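Prepilin (Salmonella typhi, PDB 3FHV) is the type IVb pilin subunit PilS, which builds pili and probably mediates attachment to host cells through the chloride channel CFTR. Local coordinates at residues I117-N122 and N148-N153; I104-S109 and A127-E132; I73-D78 and N87-T92; L65-G70 and I91-V96. All coordinates share one frame; numbering follows the deposited sequence.

Overall arrangement
From the N-terminal helix 8-25 the chain runs through helix 36-45 into an antiparallel sheet. Interaction 4 comes first, closing a loop from the turn after strand 62-66 to the far end of strand 88-96. Within that loop strand 72-78 leads to interaction 3, the hairpin with the first half of strand 88-96; the two share Ile91 and Thr92. Helix 98-111 follows, then strand 116-119. Interactions 1 and 2 lie wholly later in the chain and cross: 104-109 reaches forward to 127-132, while 117-122, lying between them, reaches to 148-153. Strand 148-154 beside strand 88-96 joins both halves into one sheet.

Interaction 1 (I117-N122 and N148-N153); sequences IKINGN and NTLVFN
Thr149 O is gripped twice: Asn120 N donates to it at 2.8 Å in a nearly straight bond (170° at the hydrogen), and a water that also donates to Asn120 O gives it a second proton. Two residues further along each strand, Lys118 and Val151 form a hydrogen-bonded antiparallel pair, Lys118 N to Val151 O at 2.8 Å and Val151 N to Lys118 O at 2.9 Å. Their side chains lie side by side, CB of Lys118 3.8 Å from CB of Val151. Lys118 CG is anti to the carbonyl carbon (chi1 -51°), and the chain, extended beyond it, carries CE to within 3.4 Å of Asn153 OD1. On the other face the contacts are apolar. Leu150 CD2 sits against Ile119 CG1 at 3.6 Å, and Ile117 CG2 meets the Phe152 ring at its edge, close to the ring plane, 4.2 Å from CD1. Past Ile119 the chain reverses in a type II' turn, where Ile119 O accepts from both the backbone N and ND2 of Asn122. Asn148 OD1 accepts from the backbone N of Thr139, and its ND2 donates to Val96 O. Strand 148-154 lies between strands 116-119 and 88-96, while Ile119 and Phe152 pack on helix 98-111.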
loop_
_atom_site.group_PDB
_atom_site.type_symbol
_atom_site.label_atom_id
_atom_site.label_comp_id
_atom_site.label_asym_id
_atom_site.label_seq_id
_atom_site.Cartn_x
_atom_site.Cartn_y
_atom_site.Cartn_z
ATOM N N ILE A 117 6.387 -18.635 -9.373
ATOM C CA ILE A 117 5.739 -18.976 -8.113
ATOM C C ILE A 117 6.169 -20.382 -7.711
ATOM O O ILE A 117 6.102 -21.328 -8.514
ATOM C CB ILE A 117 4.199 -18.946 -8.251
ATOM C CG1 ILE A 117 3.745 -17.535 -8.634
ATOM C CG2 ILE A 117 3.546 -19.378 -6.938
ATOM C CD1 ILE A 117 2.261 -17.418 -9.006
ATOM N N LYS A 118 6.604 -20.519 -6.464
ATOM C CA LYS A 118 7.055 -21.807 -5.964
ATOM C C LYS A 118 6.206 -22.286 -4.799
ATOM O O LYS A 118 5.917 -21.528 -3.875
ATOM C CB LYS A 118 8.502 -21.721 -5.484
ATOM C CG LYS A 118 9.481 -21.109 -6.463
ATOM C CD LYS A 118 10.894 -21.174 -5.887
ATOM C CE LYS A 118 11.919 -20.544 -6.819
ATOM N NZ LYS A 118 13.286 -20.637 -6.244
ATOM N N ILE A 119 5.808 -23.549 -4.848
ATOM C CA ILE A 119 5.039 -24.145 -3.759
ATOM C C ILE A 119 5.914 -25.294 -3.289
ATOM O O ILE A 119 6.079 -26.288 -4.002
ATOM C CB ILE A 119 3.680 -24.688 -4.229
ATOM C CG1 ILE A 119 2.842 -23.556 -4.830
ATOM C CG2 ILE A 119 2.923 -25.302 -3.032
ATOM C CD1 ILE A 119 1.480 -24.004 -5.330
ATOM N N ASN A 120 6.492 -25.138 -2.102
ATOM C CA ASN A 120 7.389 -26.142 -1.549
ATOM C C ASN A 120 8.497 -26.394 -2.583
ATOM O O ASN A 120 9.120 -25.440 -3.051
ATOM C CB ASN A 120 6.582 -27.396 -1.213
ATOM C CG ASN A 120 5.516 -27.115 -0.157
ATOM O OD1 ASN A 120 4.373 -27.587 -0.239
ATOM N ND2 ASN A 120 5.893 -26.337 0.844
ATOM N N GLY A 121 8.740 -27.644 -2.963
ATOM C CA GLY A 121 9.801 -27.894 -3.931
ATOM C C GLY A 121 9.367 -27.823 -5.387
ATOM O O GLY A 121 10.031 -28.378 -6.254
ATOM N N ASN A 122 8.270 -27.129 -5.667
ATOM C CA ASN A 122 7.762 -27.026 -7.034
ATOM C C ASN A 122 7.880 -25.597 -7.541
ATOM O O ASN A 122 7.158 -24.716 -7.086
ATOM C CB ASN A 122 6.305 -27.476 -7.063
ATOM C CG ASN A 122 6.128 -28.876 -6.516
ATOM O OD1 ASN A 122 6.440 -29.848 -7.190
ATOM N ND2 ASN A 122 5.644 -28.982 -5.283
ATOM N N ASN A 148 3.226 -25.405 4.365
ATOM C CA ASN A 148 3.653 -24.929 3.054
ATOM C C ASN A 148 4.536 -23.693 3.037
ATOM O O ASN A 148 4.343 -22.761 3.824
ATOM C CB ASN A 148 2.422 -24.668 2.180
ATOM C CG ASN A 148 1.620 -25.924 1.920
ATOM O OD1 ASN A 148 2.073 -26.822 1.217
ATOM N ND2 ASN A 148 0.416 -25.996 2.492
ATOM N N THR A 149 5.519 -23.710 2.138
ATOM C CA THR A 149 6.419 -22.583 1.932
ATOM C C THR A 149 6.131 -22.086 0.513
ATOM O O THR A 149 6.243 -22.845 -0.442
ATOM C CB THR A 149 7.907 -23.002 1.995
ATOM O OG1 THR A 149 8.194 -23.554 3.281
ATOM C CG2 THR A 149 8.820 -21.793 1.757
ATOM N N LEU A 150 5.754 -20.820 0.385
ATOM C CA LEU A 150 5.469 -20.238 -0.921
ATOM C C LEU A 150 6.550 -19.215 -1.221
ATOM O O LEU A 150 6.995 -18.489 -0.328
ATOM C CB LEU A 150 4.092 -19.550 -0.926
ATOM C CG LEU A 150 2.831 -20.422 -0.772
ATOM C CD1 LEU A 150 1.576 -19.536 -0.753
ATOM C CD2 LEU A 150 2.756 -21.399 -1.927
ATOM N N VAL A 151 7.005 -19.182 -2.467
ATOM C CA VAL A 151 8.011 -18.205 -2.862
ATOM C C VAL A 151 7.539 -17.497 -4.123
ATOM O O VAL A 151 7.124 -18.142 -5.081
ATOM C CB VAL A 151 9.388 -18.856 -3.146
ATOM C CG1 VAL A 151 10.417 -17.768 -3.427
ATOM C CG2 VAL A 151 9.831 -19.696 -1.960
ATOM N N PHE A 152 7.590 -16.169 -4.105
ATOM C CA PHE A 152 7.177 -15.374 -5.250
ATOM C C PHE A 152 8.411 -14.660 -5.803
ATOM O O PHE A 152 9.064 -13.890 -5.095
ATOM C CB PHE A 152 6.103 -14.371 -4.817
ATOM C CG PHE A 152 5.009 -14.987 -3.985
ATOM C CD1 PHE A 152 4.264 -16.060 -4.472
ATOM C CD2 PHE A 152 4.729 -14.503 -2.712
ATOM C CE1 PHE A 152 3.257 -16.647 -3.697
ATOM C CE2 PHE A 152 3.732 -15.075 -1.932
ATOM C CZ PHE A 152 2.988 -16.153 -2.422
ATOM N N ASN A 153 8.723 -14.922 -7.068
ATOM C CA ASN A 153 9.851 -14.275 -7.728
ATOM C C ASN A 153 9.411 -13.114 -8.613
ATOM O O ASN A 153 8.219 -12.920 -8.853
ATOM C CB ASN A 153 10.645 -15.292 -8.550
ATOM C CG ASN A 153 11.529 -16.173 -7.690
ATOM O OD1 ASN A 153 11.106 -17.230 -7.222
ATOM N ND2 ASN A 153 12.767 -15.741 -7.477
HETATM O O HOH W 1 8.795 -23.019 -1.636
#

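Interaction 2 (I104-S109 and A127-E132); sequences ISTGMS and AKVTAE
Ser109 and Val129 make the direct hydrogen bond of this contact, Val129 N donating to Ser109 OG at 2.9 Å and almost straight (169°). The hydroxyl reaches the loop because chi1 of 176° sets OG anti to the helix residue's own backbone N. Ala127 O lies 3.2 Å from the same OG. A water adds an indirect polar link, 2.9 Å from Ser109 O and within hydrogen-bonding reach of Ala127 O as well.

The remaining contacts are van der Waals. Val129 turns its side chain toward the helix: CB lies 4.0 Å from Ser109 CB, and CG1 lies 3.8 Å from Ser105 OG, a hydroxyl that is bonded to Cys101 O one turn back. Thr106 contributes its methyl, CG2 resting 3.5 Å from Ala131 N where the loop enters the next helix; its OG1 instead bonds Val102 O. Thr130 is the N-cap of that helix, its OG1 accepting from Ile133 N.

The loop 127-130 and the start of helix 131-137 pack against helix 98-111 at Ser105, Thr106 and Ser109. Val129 also touches Ile119 of strand 116-119, whereas Met108 and Ile104 pack on helix 8-25 and strand 148-154.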
loop_
_atom_site.group_PDB
_atom_site.type_symbol
_atom_site.label_atom_id
_atom_site.label_comp_id
_atom_site.label_asym_id
_atom_site.label_seq_id
_atom_site.Cartn_x
_atom_site.Cartn_y
_atom_site.Cartn_z
ATOM N N ILE A 104 -3.787 -18.506 -2.231
ATOM C CA ILE A 104 -2.731 -17.529 -2.434
ATOM C C ILE A 104 -1.893 -17.825 -3.680
ATOM O O ILE A 104 -1.607 -16.921 -4.473
ATOM C CB ILE A 104 -1.803 -17.459 -1.210
ATOM C CG1 ILE A 104 -2.601 -16.988 0.018
ATOM C CG2 ILE A 104 -0.646 -16.502 -1.484
ATOM C CD1 ILE A 104 -1.840 -17.151 1.336
ATOM N N SER A 105 -1.499 -19.082 -3.859
ATOM C CA SER A 105 -0.688 -19.423 -5.017
ATOM C C SER A 105 -1.456 -19.171 -6.313
ATOM O O SER A 105 -0.909 -18.595 -7.255
ATOM C CB SER A 105 -0.210 -20.886 -4.943
ATOM O OG SER A 105 -1.297 -21.789 -4.984
ATOM N N THR A 106 -2.723 -19.579 -6.369
ATOM C CA THR A 106 -3.493 -19.353 -7.585
ATOM C C THR A 106 -3.771 -17.869 -7.774
ATOM O O THR A 106 -3.750 -17.363 -8.896
ATOM C CB THR A 106 -4.821 -20.142 -7.591
ATOM O OG1 THR A 106 -5.614 -19.788 -6.450
ATOM C CG2 THR A 106 -4.532 -21.638 -7.565
ATOM N N GLY A 107 -4.013 -17.168 -6.674
ATOM C CA GLY A 107 -4.269 -15.739 -6.760
ATOM C C GLY A 107 -3.086 -14.967 -7.325
ATOM O O GLY A 107 -3.259 -14.071 -8.159
ATOM N N MET A 108 -1.881 -15.312 -6.877
ATOM C CA MET A 108 -0.670 -14.640 -7.349
ATOM C C MET A 108 -0.441 -14.972 -8.824
ATOM O O MET A 108 0.089 -14.153 -9.577
ATOM C CB MET A 108 0.550 -15.063 -6.515
ATOM C CG MET A 108 0.515 -14.622 -5.039
ATOM S SD MET A 108 0.470 -12.821 -4.754
ATOM C CE MET A 108 2.136 -12.381 -5.219
ATOM N N SER A 109 -0.837 -16.174 -9.233
ATOM C CA SER A 109 -0.695 -16.580 -10.630
ATOM C C SER A 109 -1.604 -15.712 -11.504
ATOM O O SER A 109 -1.169 -15.161 -12.514
ATOM C CB SER A 109 -1.091 -18.047 -10.815
ATOM O OG SER A 109 -1.046 -18.408 -12.190
ATOM N N ALA A 127 5.194 -18.894 -13.991
ATOM C CA ALA A 127 4.281 -18.105 -13.165
ATOM C C ALA A 127 2.821 -18.504 -13.329
ATOM O O ALA A 127 1.908 -17.705 -13.089
ATOM C CB ALA A 127 4.455 -16.609 -13.460
ATOM N N LYS A 128 2.589 -19.742 -13.744
ATOM C CA LYS A 128 1.223 -20.207 -13.891
ATOM C C LYS A 128 0.947 -21.316 -12.885
ATOM O O LYS A 128 1.593 -22.362 -12.900
ATOM C CB LYS A 128 0.960 -20.716 -15.313
ATOM C CG LYS A 128 -0.462 -21.237 -15.495
ATOM C CD LYS A 128 -0.761 -21.665 -16.919
ATOM C CE LYS A 128 -2.182 -22.212 -17.022
ATOM N NZ LYS A 128 -2.534 -22.656 -18.400
ATOM N N VAL A 129 0.000 -21.071 -11.986
ATOM C CA VAL A 129 -0.369 -22.070 -10.997
ATOM C C VAL A 129 -1.890 -22.155 -10.999
ATOM O O VAL A 129 -2.572 -21.165 -10.740
ATOM C CB VAL A 129 0.122 -21.701 -9.573
ATOM C CG1 VAL A 129 -0.388 -22.733 -8.567
ATOM C CG2 VAL A 129 1.640 -21.654 -9.530
ATOM N N THR A 130 -2.409 -23.338 -11.316
ATOM C CA THR A 130 -3.851 -23.575 -11.361
ATOM C C THR A 130 -4.333 -24.152 -10.037
ATOM O O THR A 130 -3.540 -24.634 -9.236
ATOM C CB THR A 130 -4.222 -24.586 -12.472
ATOM O OG1 THR A 130 -3.470 -25.792 -12.281
ATOM C CG2 THR A 130 -3.923 -24.011 -13.860
ATOM N N ALA A 131 -5.641 -24.103 -9.817
ATOM C CA ALA A 131 -6.218 -24.630 -8.594
ATOM C C ALA A 131 -5.887 -26.116 -8.521
ATOM O O ALA A 131 -5.616 -26.647 -7.449
ATOM C CB ALA A 131 -7.737 -24.417 -8.597
ATOM N N GLU A 132 -5.895 -26.783 -9.671
ATOM C CA GLU A 132 -5.597 -28.209 -9.708
ATOM C C GLU A 132 -4.157 -28.474 -9.287
ATOM O O GLU A 132 -3.888 -29.421 -8.555
ATOM C CB GLU A 132 -5.831 -28.784 -11.109
ATOM C CG GLU A 132 -7.288 -28.856 -11.545
ATOM C CD GLU A 132 -7.908 -27.495 -11.763
ATOM O OE1 GLU A 132 -7.154 -26.538 -12.039
ATOM O OE2 GLU A 132 -9.151 -27.382 -11.676
HETATM O O HOH W 2 1.323 -15.032 -13.919
#

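Interaction 3 (I73-D78 and N87-T92); sequences IVVAPD and NGFTIT
Val75 packs against Ile91 with CG2 and against Phe89 with CG1, one methyl to each, on the buried face of this hairpin. CG2 is 4.2 Å from Ile91 CG1, and CG1 is 4.0 Å from Phe89 CD1, meeting the ring obliquely. Further along, Ile73 and Ile91 lie side by side, their CG2 methyls 4.1 Å apart. The close backbone pairing brings Phe89 CB to 3.2 Å from Ala76 O. Helices 8-25 and 36-45 lie over this face: Val75 touches Leu17 and Leu43, and Phe89 touches Ile22.

The face bearing Val74, Ala76, Thr90 and Thr92 is more open and wet. One water receives or gives a bond at Thr90 OG1 and Thr92 OG1 while donating to Val74 O at 2.8 Å; a second joins Thr90 OG1 to Pro77 O. Backbone bonds are regular through the Val74-Thr92 and Ala76-Thr90 pairs, with Thr92 N to Val74 O almost straight at 177°. Toward the hairpin end the side chains of Pro77 and Phe89 diverge; beyond them Asp78 N donates to Gly88 O at 3.0 Å from above the carbonyl plane.

The hairpin is amphipathic: burial of its branched apolar groups and phenyl ring under the helices probably sets which face turns inward, while on the other face water bonds to Val74 O, Pro77 O and the threonine hydroxyls.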
loop_
_atom_site.group_PDB
_atom_site.type_symbol
_atom_site.label_atom_id
_atom_site.label_comp_id
_atom_site.label_asym_id
_atom_site.label_seq_id
_atom_site.Cartn_x
_atom_site.Cartn_y
_atom_site.Cartn_z
ATOM N N ILE A 73 7.957 -14.174 7.035
ATOM C CA ILE A 73 7.936 -13.687 5.656
ATOM C C ILE A 73 9.309 -13.046 5.466
ATOM O O ILE A 73 9.740 -12.246 6.299
ATOM C CB ILE A 73 6.866 -12.584 5.426
ATOM C CG1 ILE A 73 5.456 -13.140 5.650
ATOM C CG2 ILE A 73 6.980 -12.036 3.987
ATOM C CD1 ILE A 73 4.378 -12.072 5.631
ATOM N N VAL A 74 9.998 -13.409 4.394
ATOM C CA VAL A 74 11.308 -12.831 4.118
ATOM C C VAL A 74 11.424 -12.380 2.662
ATOM O O VAL A 74 11.092 -13.131 1.739
ATOM C CB VAL A 74 12.449 -13.836 4.405
ATOM C CG1 VAL A 74 13.801 -13.158 4.174
ATOM C CG2 VAL A 74 12.349 -14.360 5.839
ATOM N N VAL A 75 11.863 -11.138 2.475
ATOM C CA VAL A 75 12.083 -10.569 1.150
ATOM C C VAL A 75 13.592 -10.634 0.997
ATOM O O VAL A 75 14.326 -10.050 1.797
ATOM C CB VAL A 75 11.631 -9.097 1.069
ATOM C CG1 VAL A 75 11.958 -8.525 -0.315
ATOM C CG2 VAL A 75 10.123 -9.007 1.332
ATOM N N ALA A 76 14.058 -11.347 -0.021
ATOM C CA ALA A 76 15.493 -11.509 -0.203
ATOM C C ALA A 76 15.953 -11.328 -1.642
ATOM O O ALA A 76 15.219 -11.611 -2.589
ATOM C CB ALA A 76 15.922 -12.884 0.314
ATOM N N PRO A 77 17.193 -10.845 -1.819
ATOM C CA PRO A 77 17.748 -10.630 -3.154
ATOM C C PRO A 77 17.950 -11.969 -3.848
ATOM O O PRO A 77 18.256 -12.967 -3.201
ATOM C CB PRO A 77 19.069 -9.927 -2.863
ATOM C CG PRO A 77 19.502 -10.585 -1.569
ATOM C CD PRO A 77 18.205 -10.576 -0.775
ATOM N N ASP A 78 17.762 -11.989 -5.161
ATOM C CA ASP A 78 17.949 -13.212 -5.928
ATOM C C ASP A 78 19.249 -13.067 -6.706
ATOM O O ASP A 78 19.253 -12.556 -7.826
ATOM C CB ASP A 78 16.783 -13.424 -6.899
ATOM C CG ASP A 78 16.889 -14.732 -7.658
ATOM O OD1 ASP A 78 17.950 -14.979 -8.272
ATOM O OD2 ASP A 78 15.915 -15.514 -7.644
ATOM N N ASN A 87 19.129 -7.022 -10.124
ATOM C CA ASN A 87 18.422 -8.211 -10.581
ATOM C C ASN A 87 17.057 -8.282 -9.907
ATOM O O ASN A 87 16.380 -7.264 -9.763
ATOM C CB ASN A 87 19.233 -9.471 -10.272
ATOM C CG ASN A 87 20.496 -9.562 -11.101
ATOM O OD1 ASN A 87 20.445 -9.564 -12.331
ATOM N ND2 ASN A 87 21.639 -9.640 -10.433
ATOM N N GLY A 88 16.654 -9.475 -9.486
ATOM C CA GLY A 88 15.360 -9.607 -8.847
ATOM C C GLY A 88 15.421 -9.921 -7.366
ATOM O O GLY A 88 16.462 -9.790 -6.723
ATOM N N PHE A 89 14.282 -10.326 -6.821
ATOM C CA PHE A 89 14.183 -10.672 -5.414
ATOM C C PHE A 89 13.057 -11.678 -5.281
ATOM O O PHE A 89 12.316 -11.920 -6.236
ATOM C CB PHE A 89 13.883 -9.422 -4.572
ATOM C CG PHE A 89 12.571 -8.761 -4.900
ATOM C CD1 PHE A 89 11.401 -9.119 -4.234
ATOM C CD2 PHE A 89 12.503 -7.781 -5.890
ATOM C CE1 PHE A 89 10.183 -8.508 -4.549
ATOM C CE2 PHE A 89 11.296 -7.169 -6.210
ATOM C CZ PHE A 89 10.132 -7.534 -5.536
ATOM N N THR A 90 12.948 -12.277 -4.103
ATOM C CA THR A 90 11.898 -13.244 -3.834
ATOM C C THR A 90 11.178 -12.850 -2.553
ATOM O O THR A 90 11.749 -12.184 -1.691
ATOM C CB THR A 90 12.454 -14.675 -3.608
ATOM O OG1 THR A 90 13.426 -14.650 -2.551
ATOM C CG2 THR A 90 13.086 -15.225 -4.878
ATOM N N ILE A 91 9.911 -13.239 -2.452
ATOM C CA ILE A 91 9.141 -13.013 -1.235
ATOM C C ILE A 91 8.760 -14.428 -0.835
ATOM O O ILE A 91 8.022 -15.105 -1.555
ATOM C CB ILE A 91 7.845 -12.204 -1.465
ATOM C CG1 ILE A 91 8.180 -10.785 -1.940
ATOM C CG2 ILE A 91 7.045 -12.127 -0.147
ATOM C CD1 ILE A 91 6.946 -9.911 -2.138
ATOM N N THR A 92 9.291 -14.875 0.296
ATOM C CA THR A 92 9.023 -16.212 0.801
ATOM C C THR A 92 8.110 -16.106 2.011
ATOM O O THR A 92 8.327 -15.262 2.878
ATOM C CB THR A 92 10.333 -16.916 1.247
ATOM O OG1 THR A 92 11.213 -17.037 0.126
ATOM C CG2 THR A 92 10.041 -18.312 1.807
HETATM O O HOH W 3 12.640 -14.812 0.132
HETATM O O HOH W 4 16.172 -15.070 -3.127
#

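Interaction 4 (L65-G70 and I91-V96); sequences LWNSWG and ITTNKV
Asn67 ND2 spends both of its protons on strand 88-96, two strands over in the sheet: one goes to Asn94 O at 2.7 Å, the other to Thr93 OG1 at 2.9 Å. Both acceptors lie within 5° of the amide plane, and the bond to Thr93 is the straighter, 171° at the hydrogen. Asn67 CG stands between its own backbone N and carbonyl carbon (chi1 59°), a placing that lets the amide lie between strand 88-96 and its own loop. The oxygen of the same amide turns back on that loop, where OD1 accepts from Trp69 N at 2.9 Å and also from Gly71 N, so both ends of this buried side chain are satisfied. Thr93 OG1 has a further partner in Tyr14 OH of helix 8-25, and Asn94 ND2 donates to Gln72 O.

Apolar contact is slighter. Trp69 CZ3 lies 4.1 Å from Val96 CG1, an oblique approach to the indole, while Ser68 CB sits over the centre of one indole face. A water donates to Gly70 O at 3.1 Å and takes a weak bond from Lys95 NZ.

Gly70 N bonds Asn67 O at 3.1 Å, and Lys95 with Val96 forms a G1 beta bulge facing Asn148. The arrangement is a type I turn with an Asx turn at its first residue, connecting strands 62-66 and 72-78 and pinned to the bulged end of strand 88-96 in the pilin sheet.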
loop_
_atom_site.group_PDB
_atom_site.type_symbol
_atom_site.label_atom_id
_atom_site.label_comp_id
_atom_site.label_asym_id
_atom_site.label_seq_id
_atom_site.Cartn_x
_atom_site.Cartn_y
_atom_site.Cartn_z
ATOM N N LEU A 65 9.252 -9.801 9.640
ATOM C CA LEU A 65 7.893 -9.801 9.103
ATOM C C LEU A 65 7.246 -11.167 9.282
ATOM O O LEU A 65 7.910 -12.191 9.145
ATOM C CB LEU A 65 7.970 -9.445 7.619
ATOM C CG LEU A 65 6.728 -8.925 6.912
ATOM C CD1 LEU A 65 6.218 -7.672 7.617
ATOM C CD2 LEU A 65 7.092 -8.621 5.467
ATOM N N TRP A 66 5.960 -11.185 9.608
ATOM C CA TRP A 66 5.251 -12.440 9.821
ATOM C C TRP A 66 3.979 -12.473 8.987
ATOM O O TRP A 66 3.410 -11.427 8.674
ATOM C CB TRP A 66 4.914 -12.619 11.303
ATOM C CG TRP A 66 6.114 -12.589 12.199
ATOM C CD1 TRP A 66 6.491 -11.573 13.029
ATOM C CD2 TRP A 66 7.095 -13.620 12.355
ATOM N NE1 TRP A 66 7.647 -11.909 13.692
ATOM C CE2 TRP A 66 8.038 -13.161 13.297
ATOM C CE3 TRP A 66 7.269 -14.887 11.790
ATOM C CZ2 TRP A 66 9.137 -13.923 13.686
ATOM C CZ3 TRP A 66 8.361 -15.642 12.178
ATOM C CH2 TRP A 66 9.281 -15.159 13.117
ATOM N N ASN A 67 3.530 -13.670 8.625
ATOM C CA ASN A 67 2.237 -13.802 7.981
ATOM C C ASN A 67 1.135 -14.008 9.013
ATOM O O ASN A 67 1.387 -14.049 10.225
ATOM C CB ASN A 67 2.231 -14.941 6.943
ATOM C CG ASN A 67 2.569 -16.307 7.533
ATOM O OD1 ASN A 67 2.171 -16.640 8.649
ATOM N ND2 ASN A 67 3.276 -17.123 6.750
ATOM N N SER A 68 -0.093 -14.111 8.527
ATOM C CA SER A 68 -1.251 -14.289 9.398
ATOM C C SER A 68 -1.192 -15.480 10.344
ATOM O O SER A 68 -1.838 -15.476 11.395
ATOM C CB SER A 68 -2.515 -14.401 8.548
ATOM O OG SER A 68 -2.762 -13.186 7.873
ATOM N N TRP A 69 -0.420 -16.498 9.985
ATOM C CA TRP A 69 -0.350 -17.692 10.813
ATOM C C TRP A 69 0.885 -17.807 11.693
ATOM O O TRP A 69 1.100 -18.837 12.331
ATOM C CB TRP A 69 -0.483 -18.917 9.911
ATOM C CG TRP A 69 -1.717 -18.820 9.066
ATOM C CD1 TRP A 69 -2.993 -19.136 9.434
ATOM C CD2 TRP A 69 -1.802 -18.288 7.741
ATOM N NE1 TRP A 69 -3.873 -18.829 8.417
ATOM C CE2 TRP A 69 -3.166 -18.307 7.367
ATOM C CE3 TRP A 69 -0.858 -17.795 6.833
ATOM C CZ2 TRP A 69 -3.608 -17.852 6.122
ATOM C CZ3 TRP A 69 -1.299 -17.341 5.592
ATOM C CH2 TRP A 69 -2.664 -17.372 5.250
ATOM N N GLY A 70 1.693 -16.753 11.745
ATOM C CA GLY A 70 2.885 -16.815 12.575
ATOM C C GLY A 70 4.099 -17.378 11.849
ATOM O O GLY A 70 5.124 -17.641 12.466
ATOM N N ILE A 91 9.911 -13.239 -2.452
ATOM C CA ILE A 91 9.141 -13.013 -1.235
ATOM C C ILE A 91 8.760 -14.428 -0.835
ATOM O O ILE A 91 8.022 -15.105 -1.555
ATOM C CB ILE A 91 7.845 -12.204 -1.465
ATOM C CG1 ILE A 91 8.180 -10.785 -1.940
ATOM C CG2 ILE A 91 7.045 -12.127 -0.147
ATOM C CD1 ILE A 91 6.946 -9.911 -2.138
ATOM N N THR A 92 9.291 -14.875 0.296
ATOM C CA THR A 92 9.023 -16.212 0.801
ATOM C C THR A 92 8.110 -16.106 2.011
ATOM O O THR A 92 8.327 -15.262 2.878
ATOM C CB THR A 92 10.333 -16.916 1.247
ATOM O OG1 THR A 92 11.213 -17.037 0.126
ATOM C CG2 THR A 92 10.041 -18.312 1.807
ATOM N N THR A 93 7.089 -16.957 2.070
ATOM C CA THR A 93 6.187 -16.962 3.219
ATOM C C THR A 93 6.081 -18.410 3.699
ATOM O O THR A 93 5.798 -19.316 2.913
ATOM C CB THR A 93 4.807 -16.365 2.854
ATOM O OG1 THR A 93 3.959 -16.388 4.011
ATOM C CG2 THR A 93 4.162 -17.132 1.696
ATOM N N ASN A 94 6.320 -18.608 4.994
ATOM C CA ASN A 94 6.347 -19.935 5.616
ATOM C C ASN A 94 5.148 -20.398 6.440
ATOM O O ASN A 94 4.360 -19.595 6.940
ATOM C CB ASN A 94 7.588 -20.029 6.507
ATOM C CG ASN A 94 8.868 -19.812 5.745
ATOM O OD1 ASN A 94 9.327 -20.694 5.027
ATOM N ND2 ASN A 94 9.451 -18.625 5.888
ATOM N N LYS A 95 5.057 -21.719 6.590
ATOM C CA LYS A 95 4.017 -22.370 7.372
ATOM C C LYS A 95 2.608 -21.963 6.968
ATOM O O LYS A 95 1.730 -21.777 7.813
ATOM C CB LYS A 95 4.247 -22.088 8.864
ATOM C CG LYS A 95 5.628 -22.537 9.357
ATOM C CD LYS A 95 5.734 -22.449 10.865
ATOM C CE LYS A 95 6.908 -23.258 11.393
ATOM N NZ LYS A 95 6.925 -23.272 12.889
ATOM N N VAL A 96 2.391 -21.833 5.669
ATOM C CA VAL A 96 1.082 -21.463 5.156
ATOM C C VAL A 96 0.179 -22.689 5.174
ATOM O O VAL A 96 0.569 -23.752 4.688
ATOM C CB VAL A 96 1.184 -20.950 3.713
ATOM C CG1 VAL A 96 -0.192 -20.531 3.208
ATOM C CG2 VAL A 96 2.186 -19.810 3.642
HETATM O O HOH W 5 7.230 -19.834 12.733
#